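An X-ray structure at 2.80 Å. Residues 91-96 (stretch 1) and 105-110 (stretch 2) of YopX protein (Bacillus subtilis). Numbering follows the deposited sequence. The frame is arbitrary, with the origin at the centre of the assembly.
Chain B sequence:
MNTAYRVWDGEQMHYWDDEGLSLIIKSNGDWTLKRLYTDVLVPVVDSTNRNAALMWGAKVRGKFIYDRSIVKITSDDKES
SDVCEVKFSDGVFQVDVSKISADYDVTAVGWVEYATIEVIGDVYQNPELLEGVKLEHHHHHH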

# COMPACT_ATOMS: atom_id res chain seq x y z
N GLY B 91 -1.37 -1.71 -7.29
CA GLY B 91 -2.04 -0.74 -6.45
C GLY B 91 -3.29 -1.26 -5.78
O GLY B 91 -4.10 -0.49 -5.26
N VAL B 92 -3.47 -2.57 -5.78
CA VAL B 92 -4.65 -3.13 -5.13
C VAL B 92 -4.37 -4.48 -4.48
O VAL B 92 -3.68 -5.33 -5.04
N PHE B 93 -4.89 -4.63 -3.27
CA PHE B 93 -4.77 -5.86 -2.50
C PHE B 93 -5.82 -6.78 -3.10
O PHE B 93 -6.95 -6.84 -2.61
N GLN B 94 -5.46 -7.47 -4.17
CA GLN B 94 -6.38 -8.37 -4.83
C GLN B 94 -6.31 -9.78 -4.25
O GLN B 94 -5.33 -10.15 -3.60
N VAL B 95 -7.37 -10.55 -4.49
CA VAL B 95 -7.47 -11.92 -4.01
C VAL B 95 -8.32 -12.70 -5.01
O VAL B 95 -9.32 -12.18 -5.52
N ASP B 96 -7.92 -13.94 -5.29
CA ASP B 96 -8.66 -14.76 -6.24
C ASP B 96 -10.08 -15.04 -5.76
O ASP B 96 -10.28 -15.45 -4.62
N ASP B 105 -12.63 -13.02 -11.61
CA ASP B 105 -11.48 -13.88 -11.40
C ASP B 105 -10.76 -13.46 -10.13
O ASP B 105 -10.49 -14.28 -9.24
N VAL B 106 -10.44 -12.17 -10.07
CA VAL B 106 -9.76 -11.58 -8.92
C VAL B 106 -10.44 -10.25 -8.65
O VAL B 106 -11.03 -9.66 -9.55
N THR B 107 -10.35 -9.79 -7.41
CA THR B 107 -10.96 -8.52 -7.06
C THR B 107 -10.25 -7.97 -5.82
O THR B 107 -9.41 -8.64 -5.23
N ALA B 108 -10.57 -6.73 -5.46
CA ALA B 108 -9.97 -6.12 -4.28
C ALA B 108 -10.54 -6.83 -3.06
O ALA B 108 -11.75 -7.02 -2.96
N VAL B 109 -9.67 -7.22 -2.13
CA VAL B 109 -10.12 -7.91 -0.93
C VAL B 109 -11.17 -7.10 -0.18
O VAL B 109 -12.06 -7.67 0.45
N GLY B 110 -11.08 -5.78 -0.24
CA GLY B 110 -12.06 -4.95 0.45
C GLY B 110 -13.31 -4.75 -0.39
O GLY B 110 -14.24 -4.03 -0.01

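The strand ending at D96 pairs antiparallel with strand 106-108, with an angle of 142° between their directions. The backbone holds them together. V95 N donates to T107 O at 2.9 Å, and T107 N returns the bond to V95 O at 3.2 Å. Past A108, V109 N donates to F93 O at 2.8 Å and almost straight, at 175°. All three cross-stretch hydrogen bonds are main chain to main chain, so the side chains add shape rather than polar links.

V109 is one clear bump. Its chi1 is p, and its side chain lies beside two residues of the first strand. V109 CG1 meets F93 CB at 3.8 Å, while V109 CB sits 4.2 Å from V95 CG1. V109 CG1 also comes within 3.3 Å of F93 O, a snug fit. The V109 side chain thus fits the hollow between F93 and V95. V95 is also p. F93 is m; it offers its CB to this contact, and the end of its side chain leads away from the second stretch.

V92 points toward the second stretch. Its chi1 is 26°, between wells. V92 CG2 rests on A108 CB at 3.9 Å. The A108 methyl is a small bump, and its CA-to-CB bond points away overall, yet it still reaches V92.

Q94 and A108 face each other across the pair, CA to CA at 4.3 Å, but their side chains diverge. Q94, p then t, rises off the sheet on the side where V106 also lies. Q94 OE1 comes within 4.0 Å of V106 CG2, a van der Waals contact; its NE2 is hydrogen-bonded elsewhere in the structure.

D96 (t) and V106 (m) share one face. V106 CG1 lies 4.2 Å from D96 CA. V95 and T107 (t) share the other face. The D105 side chain stays clear of the first stretch, no nearer than 5.3 Å.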

# COMPACT_ATOMS: atom_id res chain seq x y z
CB VAL B 92 -5.86 -3.22 -6.13
CG1 VAL B 92 -5.35 -3.31 -7.56
CG2 VAL B 92 -6.74 -4.41 -5.79
CB PHE B 93 -5.07 -5.60 -1.02
CG PHE B 93 -3.91 -5.04 -0.27
CD1 PHE B 93 -3.19 -5.83 0.62
CD2 PHE B 93 -3.51 -3.73 -0.47
CE1 PHE B 93 -2.08 -5.32 1.30
CE2 PHE B 93 -2.39 -3.21 0.20
CZ PHE B 93 -1.67 -4.01 1.08
CB GLN B 94 -6.07 -8.41 -6.33
CG GLN B 94 -4.58 -8.41 -6.64
CD GLN B 94 -4.30 -8.38 -8.12
OE1 GLN B 94 -4.61 -9.33 -8.84
NE2 GLN B 94 -3.73 -7.28 -8.59
CB VAL B 95 -8.13 -12.00 -2.62
CG1 VAL B 95 -9.54 -11.44 -2.68
CG2 VAL B 95 -8.15 -13.44 -2.15
CB ASP B 96 -7.95 -16.09 -6.49
CG ASP B 96 -8.78 -17.04 -7.33
OD1 ASP B 96 -9.81 -17.54 -6.82
OD2 ASP B 96 -8.42 -17.27 -8.51
CB ASP B 105 -10.50 -13.81 -12.58
CG ASP B 105 -10.66 -14.97 -13.54
OD1 ASP B 105 -10.82 -16.12 -13.05
OD2 ASP B 105 -10.61 -14.73 -14.77
CB VAL B 106 -8.29 -11.29 -9.23
CG1 VAL B 106 -7.57 -12.56 -9.61
CG2 VAL B 106 -8.19 -10.28 -10.34
CB THR B 107 -12.48 -8.68 -6.80
OG1 THR B 107 -13.07 -7.40 -6.56
CG2 THR B 107 -12.72 -9.58 -5.61
CB ALA B 108 -10.32 -4.65 -4.22
CB VAL B 109 -8.94 -8.23 0.03
CG1 VAL B 109 -8.25 -6.95 0.46
CG2 VAL B 109 -9.45 -8.99 1.25